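Local coordinates for protein Afp (PDB 2YJK) that takes up and translocates iron as a twelve-subunit Dps cage of ferritin fold, and probably binds ferric iron, at residues C[69-74]-C[138-143]; C[56-61]-C[110-115]; C[28-33]-C[87-92]. All coordinates share one frame; numbering follows the deposited sequence.

Contact 1 of 3, residues C[69-74]-C[138-143]; sequences ADTAAE and QDVAIE. With OFE (Iron(II) oxide), chain P.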
loop_
_atom_site.group_PDB
_atom_site.type_symbol
_atom_site.label_atom_id
_atom_site.label_comp_id
_atom_site.label_asym_id
_atom_site.label_seq_id
_atom_site.Cartn_x
_atom_site.Cartn_y
_atom_site.Cartn_z
ATOM N N ALA C 69 -25.256 6.799 7.707
ATOM C CA ALA C 69 -25.749 7.495 8.915
ATOM C C ALA C 69 -24.867 8.732 9.144
ATOM O O ALA C 69 -25.375 9.858 9.345
ATOM C CB ALA C 69 -25.739 6.546 10.167
ATOM N N ASP C 70 -23.553 8.546 9.039
ATOM C CA ASP C 70 -22.611 9.684 9.202
ATOM C C ASP C 70 -22.741 10.792 8.206
ATOM O O ASP C 70 -22.623 11.935 8.587
ATOM C CB ASP C 70 -21.166 9.302 9.038
ATOM C CG ASP C 70 -20.572 8.923 10.308
ATOM O OD1 ASP C 70 -20.892 7.716 10.579
ATOM O OD2 ASP C 70 -19.870 9.809 11.018
ATOM N N THR C 71 -22.892 10.443 6.933
ATOM C CA THR C 71 -23.072 11.474 5.897
ATOM C C THR C 71 -24.391 12.257 6.123
ATOM O O THR C 71 -24.452 13.459 5.868
ATOM C CB THR C 71 -23.140 10.814 4.519
ATOM O OG1 THR C 71 -21.966 10.004 4.352
ATOM C CG2 THR C 71 -23.106 11.873 3.424
ATOM N N ALA C 72 -25.444 11.561 6.537
ATOM C CA ALA C 72 -26.726 12.235 6.703
ATOM C C ALA C 72 -26.593 13.121 7.944
ATOM O O ALA C 72 -26.960 14.306 7.923
ATOM C CB ALA C 72 -27.904 11.221 6.824
ATOM N N ALA C 73 -25.993 12.571 9.013
ATOM C CA ALA C 73 -25.894 13.310 10.288
ATOM C C ALA C 73 -25.085 14.568 10.081
ATOM O O ALA C 73 -25.421 15.666 10.580
ATOM C CB ALA C 73 -25.260 12.403 11.400
ATOM N N GLU C 74 -24.014 14.438 9.317
ATOM C CA GLU C 74 -23.072 15.538 9.274
ATOM C C GLU C 74 -23.576 16.605 8.355
ATOM O O GLU C 74 -23.239 17.771 8.499
ATOM C CB GLU C 74 -21.663 15.039 8.896
ATOM C CG GLU C 74 -21.140 14.132 10.067
ATOM C CD GLU C 74 -19.663 13.755 9.961
ATOM O OE1 GLU C 74 -19.031 13.941 8.874
ATOM O OE2 GLU C 74 -19.120 13.275 10.992
ATOM N N GLN C 138 -30.562 17.116 -0.946
ATOM C CA GLN C 138 -31.300 16.133 -1.744
ATOM C C GLN C 138 -30.287 15.140 -2.302
ATOM O O GLN C 138 -30.508 13.927 -2.298
ATOM C CB GLN C 138 -32.126 16.785 -2.856
ATOM C CG GLN C 138 -32.837 15.760 -3.719
ATOM C CD GLN C 138 -33.410 16.341 -5.000
ATOM O OE1 GLN C 138 -32.689 16.903 -5.780
ATOM N NE2 GLN C 138 -34.706 16.197 -5.215
ATOM N N ASP C 139 -29.151 15.668 -2.757
ATOM C CA ASP C 139 -28.069 14.852 -3.285
ATOM C C ASP C 139 -27.532 13.839 -2.260
ATOM O O ASP C 139 -27.157 12.698 -2.616
ATOM C CB ASP C 139 -26.957 15.777 -3.800
ATOM C CG ASP C 139 -25.822 15.013 -4.497
ATOM O OD1 ASP C 139 -26.040 14.548 -5.660
ATOM O OD2 ASP C 139 -24.704 14.900 -3.914
ATOM N N VAL C 140 -27.504 14.223 -0.992
ATOM C CA VAL C 140 -27.083 13.294 0.041
ATOM C C VAL C 140 -28.082 12.137 0.050
ATOM O O VAL C 140 -27.668 10.952 0.155
ATOM C CB VAL C 140 -26.983 13.957 1.485
ATOM C CG1 VAL C 140 -26.752 12.898 2.512
ATOM C CG2 VAL C 140 -25.775 14.907 1.540
ATOM N N ALA C 141 -29.378 12.469 -0.031
ATOM C CA ALA C 141 -30.442 11.431 0.044
ATOM C C ALA C 141 -30.357 10.553 -1.170
ATOM O O ALA C 141 -30.434 9.330 -1.075
ATOM C CB ALA C 141 -31.835 12.057 0.132
ATOM N N ILE C 142 -30.125 11.171 -2.322
ATOM C CA ILE C 142 -29.936 10.406 -3.554
ATOM C C ILE C 142 -28.749 9.441 -3.483
ATOM O O ILE C 142 -28.864 8.250 -3.857
ATOM C CB ILE C 142 -29.815 11.313 -4.806
ATOM C CG1 ILE C 142 -31.215 11.840 -5.189
ATOM C CG2 ILE C 142 -29.300 10.476 -5.951
ATOM C CD1 ILE C 142 -31.192 13.105 -6.125
ATOM N N GLU C 143 -27.601 9.950 -3.026
ATOM C CA GLU C 143 -26.412 9.120 -2.938
ATOM C C GLU C 143 -26.671 7.910 -1.966
ATOM O O GLU C 143 -26.344 6.768 -2.284
ATOM C CB GLU C 143 -25.235 9.970 -2.467
ATOM C CG GLU C 143 -23.960 9.178 -2.047
ATOM C CD GLU C 143 -22.968 10.113 -1.338
ATOM O OE1 GLU C 143 -22.447 11.009 -2.016
ATOM O OE2 GLU C 143 -22.755 9.983 -0.104
HETATM FE FE OFE P . -17.909 11.469 10.926
HETATM O O OFE P . -17.054 9.482 10.910
#

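Contact 2 of 3, residues C[56-61]-C[110-115]; sequences ELLDSV and KAIVSD. With OFE (Iron(II) oxide), chain B.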
loop_
_atom_site.group_PDB
_atom_site.type_symbol
_atom_site.label_atom_id
_atom_site.label_comp_id
_atom_site.label_asym_id
_atom_site.label_seq_id
_atom_site.Cartn_x
_atom_site.Cartn_y
_atom_site.Cartn_z
ATOM N N GLU C 56 -20.507 -12.365 5.702
ATOM C CA GLU C 56 -19.673 -11.318 5.120
ATOM C C GLU C 56 -20.431 -10.231 4.414
ATOM O O GLU C 56 -20.098 -9.060 4.590
ATOM C CB GLU C 56 -18.611 -11.903 4.194
ATOM C CG GLU C 56 -17.603 -12.737 4.964
ATOM C CD GLU C 56 -16.216 -12.740 4.316
ATOM O OE1 GLU C 56 -16.130 -12.615 3.045
ATOM O OE2 GLU C 56 -15.215 -12.878 5.081
ATOM N N LEU C 57 -21.454 -10.602 3.632
ATOM C CA LEU C 57 -22.346 -9.601 3.023
ATOM C C LEU C 57 -23.025 -8.681 4.073
ATOM O O LEU C 57 -23.075 -7.453 3.896
ATOM C CB LEU C 57 -23.401 -10.261 2.113
ATOM C CG LEU C 57 -24.476 -9.351 1.510
ATOM C CD1 LEU C 57 -23.753 -8.303 0.628
ATOM C CD2 LEU C 57 -25.403 -10.216 0.610
ATOM N N LEU C 58 -23.568 -9.265 5.142
ATOM C CA LEU C 58 -24.135 -8.466 6.213
ATOM C C LEU C 58 -23.108 -7.505 6.822
ATOM O O LEU C 58 -23.410 -6.361 7.031
ATOM C CB LEU C 58 -24.750 -9.363 7.289
ATOM C CG LEU C 58 -26.065 -10.076 6.949
ATOM C CD1 LEU C 58 -26.423 -11.162 8.020
ATOM C CD2 LEU C 58 -27.175 -9.066 6.878
ATOM N N ASP C 59 -21.872 -7.929 7.069
ATOM C CA ASP C 59 -20.856 -6.981 7.555
ATOM C C ASP C 59 -20.701 -5.777 6.595
ATOM O O ASP C 59 -20.468 -4.639 7.019
ATOM C CB ASP C 59 -19.496 -7.654 7.791
ATOM C CG ASP C 59 -18.987 -7.438 9.230
ATOM O OD1 ASP C 59 -19.672 -6.753 10.043
ATOM O OD2 ASP C 59 -17.919 -7.985 9.593
ATOM N N SER C 60 -20.835 -6.029 5.302
ATOM C CA SER C 60 -20.611 -4.962 4.360
ATOM C C SER C 60 -21.828 -4.018 4.279
ATOM O O SER C 60 -21.660 -2.798 4.183
ATOM C CB SER C 60 -20.057 -5.553 3.058
ATOM O OG SER C 60 -20.899 -5.228 2.013
ATOM N N VAL C 61 -23.025 -4.562 4.532
ATOM C CA VAL C 61 -24.273 -3.775 4.699
ATOM C C VAL C 61 -24.196 -2.845 5.923
ATOM O O VAL C 61 -24.607 -1.709 5.867
ATOM C CB VAL C 61 -25.546 -4.712 4.797
ATOM C CG1 VAL C 61 -26.777 -4.032 5.389
ATOM C CG2 VAL C 61 -25.864 -5.397 3.388
ATOM N N LYS C 110 -34.518 -11.874 4.817
ATOM C CA LYS C 110 -35.871 -11.267 4.860
ATOM C C LYS C 110 -36.012 -10.193 5.907
ATOM O O LYS C 110 -36.594 -9.135 5.631
ATOM C CB LYS C 110 -37.025 -12.297 5.060
ATOM C CG LYS C 110 -37.154 -13.310 3.941
ATOM C CD LYS C 110 -38.153 -14.422 4.328
ATOM C CE LYS C 110 -38.546 -15.244 3.084
ATOM N NZ LYS C 110 -38.904 -16.691 3.411
ATOM N N ALA C 111 -35.525 -10.460 7.121
ATOM C CA ALA C 111 -35.653 -9.453 8.208
ATOM C C ALA C 111 -34.937 -8.147 7.794
ATOM O O ALA C 111 -35.449 -7.052 8.042
ATOM C CB ALA C 111 -35.064 -9.984 9.516
ATOM N N ILE C 112 -33.739 -8.270 7.211
ATOM C CA ILE C 112 -32.911 -7.082 6.841
ATOM C C ILE C 112 -33.482 -6.319 5.610
ATOM O O ILE C 112 -33.477 -5.096 5.583
ATOM C CB ILE C 112 -31.404 -7.470 6.578
ATOM C CG1 ILE C 112 -30.711 -7.914 7.881
ATOM C CG2 ILE C 112 -30.601 -6.344 5.895
ATOM C CD1 ILE C 112 -30.573 -6.818 8.888
ATOM N N VAL C 113 -34.005 -7.048 4.621
ATOM C CA VAL C 113 -34.745 -6.397 3.536
ATOM C C VAL C 113 -35.960 -5.640 4.062
ATOM O O VAL C 113 -36.235 -4.535 3.610
ATOM C CB VAL C 113 -35.111 -7.384 2.373
ATOM C CG1 VAL C 113 -35.976 -6.723 1.287
ATOM C CG2 VAL C 113 -33.835 -7.909 1.781
ATOM N N SER C 114 -36.691 -6.215 5.000
ATOM C CA SER C 114 -37.782 -5.469 5.616
ATOM C C SER C 114 -37.305 -4.136 6.236
ATOM O O SER C 114 -37.918 -3.074 5.937
ATOM C CB SER C 114 -38.492 -6.354 6.633
ATOM O OG SER C 114 -39.434 -5.609 7.357
ATOM N N ASP C 115 -36.231 -4.161 7.062
ATOM C CA ASP C 115 -35.662 -2.927 7.658
ATOM C C ASP C 115 -35.130 -1.994 6.490
ATOM O O ASP C 115 -35.398 -0.782 6.456
ATOM C CB ASP C 115 -34.520 -3.225 8.702
ATOM C CG ASP C 115 -34.977 -4.157 9.981
ATOM O OD1 ASP C 115 -36.130 -4.785 10.048
ATOM O OD2 ASP C 115 -34.092 -4.281 10.940
HETATM FE FE OFE B . -17.785 -10.014 12.921
HETATM O O OFE B . -17.088 -7.796 12.039
HETATM O O HOH W 1 -16.644 -11.561 11.545
#

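Contact 3 of 3, residues C[28-33]-C[87-92]; sequences VVHKMQ and VSTMAE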
loop_
_atom_site.group_PDB
_atom_site.type_symbol
_atom_site.label_atom_id
_atom_site.label_comp_id
_atom_site.label_asym_id
_atom_site.label_seq_id
_atom_site.Cartn_x
_atom_site.Cartn_y
_atom_site.Cartn_z
ATOM N N VAL C 28 -33.666 9.261 8.300
ATOM C CA VAL C 28 -32.564 8.514 7.680
ATOM C C VAL C 28 -31.430 8.169 8.648
ATOM O O VAL C 28 -30.965 7.012 8.700
ATOM C CB VAL C 28 -32.064 9.263 6.424
ATOM C CG1 VAL C 28 -30.896 8.523 5.761
ATOM C CG2 VAL C 28 -33.225 9.420 5.412
ATOM N N VAL C 29 -30.949 9.153 9.404
ATOM C CA VAL C 29 -29.912 8.905 10.368
ATOM C C VAL C 29 -30.370 7.779 11.317
ATOM O O VAL C 29 -29.576 6.845 11.605
ATOM C CB VAL C 29 -29.542 10.172 11.220
ATOM C CG1 VAL C 29 -28.585 9.780 12.347
ATOM C CG2 VAL C 29 -28.869 11.253 10.327
ATOM N N HIS C 30 -31.608 7.864 11.810
ATOM C CA HIS C 30 -32.054 6.873 12.815
ATOM C C HIS C 30 -32.174 5.451 12.238
ATOM O O HIS C 30 -31.789 4.480 12.895
ATOM C CB HIS C 30 -33.416 7.232 13.449
ATOM C CG HIS C 30 -33.387 8.399 14.381
ATOM N ND1 HIS C 30 -34.462 9.261 14.512
ATOM C CD2 HIS C 30 -32.438 8.855 15.230
ATOM C CE1 HIS C 30 -34.182 10.175 15.431
ATOM N NE2 HIS C 30 -32.951 9.966 15.860
ATOM N N LYS C 31 -32.726 5.328 11.034
ATOM C CA LYS C 31 -32.874 3.989 10.431
ATOM C C LYS C 31 -31.548 3.393 9.973
ATOM O O LYS C 31 -31.337 2.196 10.085
ATOM C CB LYS C 31 -33.870 4.030 9.280
ATOM C CG LYS C 31 -35.314 4.351 9.808
ATOM C CD LYS C 31 -36.317 4.036 8.789
ATOM C CE LYS C 31 -37.768 3.873 9.446
ATOM N NZ LYS C 31 -38.167 5.146 10.073
ATOM N N MET C 32 -30.661 4.227 9.464
ATOM C CA MET C 32 -29.330 3.753 9.100
ATOM C C MET C 32 -28.508 3.316 10.304
ATOM O O MET C 32 -27.785 2.364 10.223
ATOM C CB MET C 32 -28.620 4.825 8.369
ATOM C CG MET C 32 -29.110 4.997 6.882
ATOM S SD MET C 32 -29.165 3.438 5.906
ATOM C CE MET C 32 -30.884 3.346 5.687
ATOM N N GLN C 33 -28.611 4.032 11.422
ATOM C CA GLN C 33 -27.855 3.716 12.595
ATOM C C GLN C 33 -28.467 2.458 13.258
ATOM O O GLN C 33 -27.690 1.646 13.814
ATOM C CB GLN C 33 -27.845 4.934 13.564
ATOM C CG GLN C 33 -26.919 4.830 14.756
ATOM C CD GLN C 33 -25.454 4.614 14.346
ATOM O OE1 GLN C 33 -24.935 3.495 14.455
ATOM N NE2 GLN C 33 -24.798 5.662 13.870
ATOM N N VAL C 87 -28.945 6.212 21.750
ATOM C CA VAL C 87 -29.605 4.915 21.767
ATOM C C VAL C 87 -31.109 5.008 22.139
ATOM O O VAL C 87 -31.979 4.403 21.472
ATOM C CB VAL C 87 -28.889 3.984 22.769
ATOM C CG1 VAL C 87 -29.686 2.734 22.988
ATOM C CG2 VAL C 87 -27.464 3.639 22.240
ATOM N N SER C 88 -31.426 5.776 23.165
ATOM C CA SER C 88 -32.833 5.828 23.665
ATOM C C SER C 88 -33.802 6.375 22.608
ATOM O O SER C 88 -34.824 5.758 22.338
ATOM C CB SER C 88 -32.931 6.637 24.951
ATOM O OG SER C 88 -32.510 7.982 24.707
ATOM N N THR C 89 -33.435 7.489 21.975
ATOM C CA THR C 89 -34.207 8.132 20.938
ATOM C C THR C 89 -34.362 7.211 19.705
ATOM O O THR C 89 -35.494 7.006 19.185
ATOM C CB THR C 89 -33.487 9.462 20.531
ATOM O OG1 THR C 89 -33.227 10.242 21.703
ATOM C CG2 THR C 89 -34.340 10.352 19.555
ATOM N N MET C 90 -33.225 6.688 19.236
ATOM C CA MET C 90 -33.183 5.717 18.137
ATOM C C MET C 90 -34.077 4.488 18.314
ATOM O O MET C 90 -34.769 4.106 17.386
ATOM C CB MET C 90 -31.725 5.292 17.845
ATOM C CG MET C 90 -31.638 4.171 16.812
ATOM S SD MET C 90 -29.967 3.649 16.506
ATOM C CE MET C 90 -29.617 2.587 17.935
ATOM N N ALA C 91 -34.034 3.864 19.490
ATOM C CA ALA C 91 -34.965 2.797 19.888
ATOM C C ALA C 91 -36.448 3.213 19.831
ATOM O O ALA C 91 -37.305 2.424 19.344
ATOM C CB ALA C 91 -34.659 2.306 21.281
ATOM N N GLU C 92 -36.764 4.418 20.327
ATOM C CA GLU C 92 -38.135 4.946 20.206
ATOM C C GLU C 92 -38.584 5.145 18.750
ATOM O O GLU C 92 -39.746 5.063 18.498
ATOM C CB GLU C 92 -38.289 6.300 20.916
ATOM C CG GLU C 92 -38.435 6.253 22.445
ATOM C CD GLU C 92 -37.901 7.538 23.147
ATOM O OE1 GLU C 92 -37.570 8.546 22.451
ATOM O OE2 GLU C 92 -37.814 7.545 24.405
#

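Contact 1 of 3, residues C[69-74]-C[138-143]
In the four-helix bundle of the ferritin fold, T71 on helix 51-78 faces V140 and E143 on helix 135-156, which runs almost antiparallel to it at 172°, the short axes passing 10.2 Å apart. The contact is carried by the methyl of T71: its CG2 lies 3.9 Å from V140 CG1, the two side chains meeting at a slant. With CG2 anti to the backbone N (chi1 -55° for OG1), the methyl is turned to helix 135-156, while the hydroxyl hydrogen-bonds the backbone O of D67, one turn back. V140 CG1 also reaches the backbone, 4.2 Å from A72 CA. E143 arrives on an extended chain nearly perpendicular to T71: its OE2 lies 4.0 Å from T71 CG2, while OE1 forms a salt bridge to R146 of a third subunit. Another face of helix 69-74 makes half of an intersubunit iron site of the kind Dps proteins build at their dimer interface. D70 OD2 binds the iron at 2.6 Å, E74 OE2 at 2.2 Å, and H43 of the second subunit completes the set of protein ligands. K40 and W44 of that subunit hold the D70 carboxylate through a salt bridge to OD1 and a hydrogen bond to OD2. With an alanine in place of D70, the iron would probably lose one of its carboxylate ligands and K40 of the second subunit one of its charge partners.

Contact 2 of 3, residues C[56-61]-C[110-115]
L58 and V61 of helix 51-78 meet I112 of helix 105-130 inside the ferritin-type four-helix bundle, and the contact is wholly apolar. Its tight part is a single methyl against a chain: L58 CD2 sits 3.9 Å from I112 CG1, the two side chains slanting past each other. The backbones stay well apart, with 8.9 Å between L58 CA and I112 CA, and the long side chains bridge that gap. I112 points at the opposing helix with CG1 anti to its carbonyl carbon (chi1 -68°), which turns CG1 to L58 and CG2 to V61. The second touch is looser, V61 CG1 standing 4.5 Å from I112 CG2. A42 of helix 15-45 and L155 of helix 135-156 also pack on I112, burying it. The other side of helix 56-61 has a different character. There E56 is exposed to solvent and D59 is turned to an iron oxide pocket that K40 and H43 also line. K40 pairs with D59 OD1 in a salt bridge, and OD2 of D59 lies 2.6 Å from the oxide O. The iron of that group carries a water ligand, whose oxygen is 2.4 Å from FE.

Contact 3 of 3, residues C[28-33]-C[87-92]
M90 of the short helix 87-92 reaches across to H30 and Q33 of helix 28-33, and its sulfur makes the closest approach: SD lies 3.7 Å from Q33 CG, and 3.8 Å from Q33 CB. The two side chains meet at about a right angle. Extended first and second torsions (chi1 174°) send the M90 chain straight out from its helix and set SD against the start of the Q33 chain; the bend at chi3 only swings the CE methyl aside. On the way CG passes 3.9 Å from the backbone O of H30. A second, lighter touch comes from T89, whose CG2 methyl approaches the H30 ring at a slant, 4.0 Å from NE2. No hydrogen bond links the two helices directly, and the polar ends are fixed by other groups. D84 serves both sides, its backbone O accepting from H30 NE2 and its OD2 bonding to T89 OG1, while Q33 NE2 donates to OE1 of Q66 on helix 51-78. The short helix lies in the connection between the second and third bundle helices, as in Dps proteins generally, and at the subunit interface, where M90 packs on V37 of the second subunit. It crosses helix 28-33 at -94°, lying across the bundle, whereas helix 15-45 beneath it has V29 against A72 and A73 of helix 51-78 and M32 against A119 of helix 105-130.

From the N terminus, helix 15-45 opens contact 3 at 28-33, and helix 51-78 then opens contact 2 at 56-61 and contact 1 at 69-74. Contact 3 closes first, at 87-92, contact 2 next, at 110-115, and contact 1 last, at 138-143 on the final helix. Each pair of contacts therefore crosses along the chain, and none nests. Contacts 1 and 2 share helix 51-78 but lie 20 Å apart between centres, on opposite sides of the chain's centre, joining it to helix 135-156 and helix 105-130. Contact 3 adds the transverse short helix and touches contact 1, where A69 CB lies 3.8 Å from M32 CB; contacts 2 and 3 do not touch.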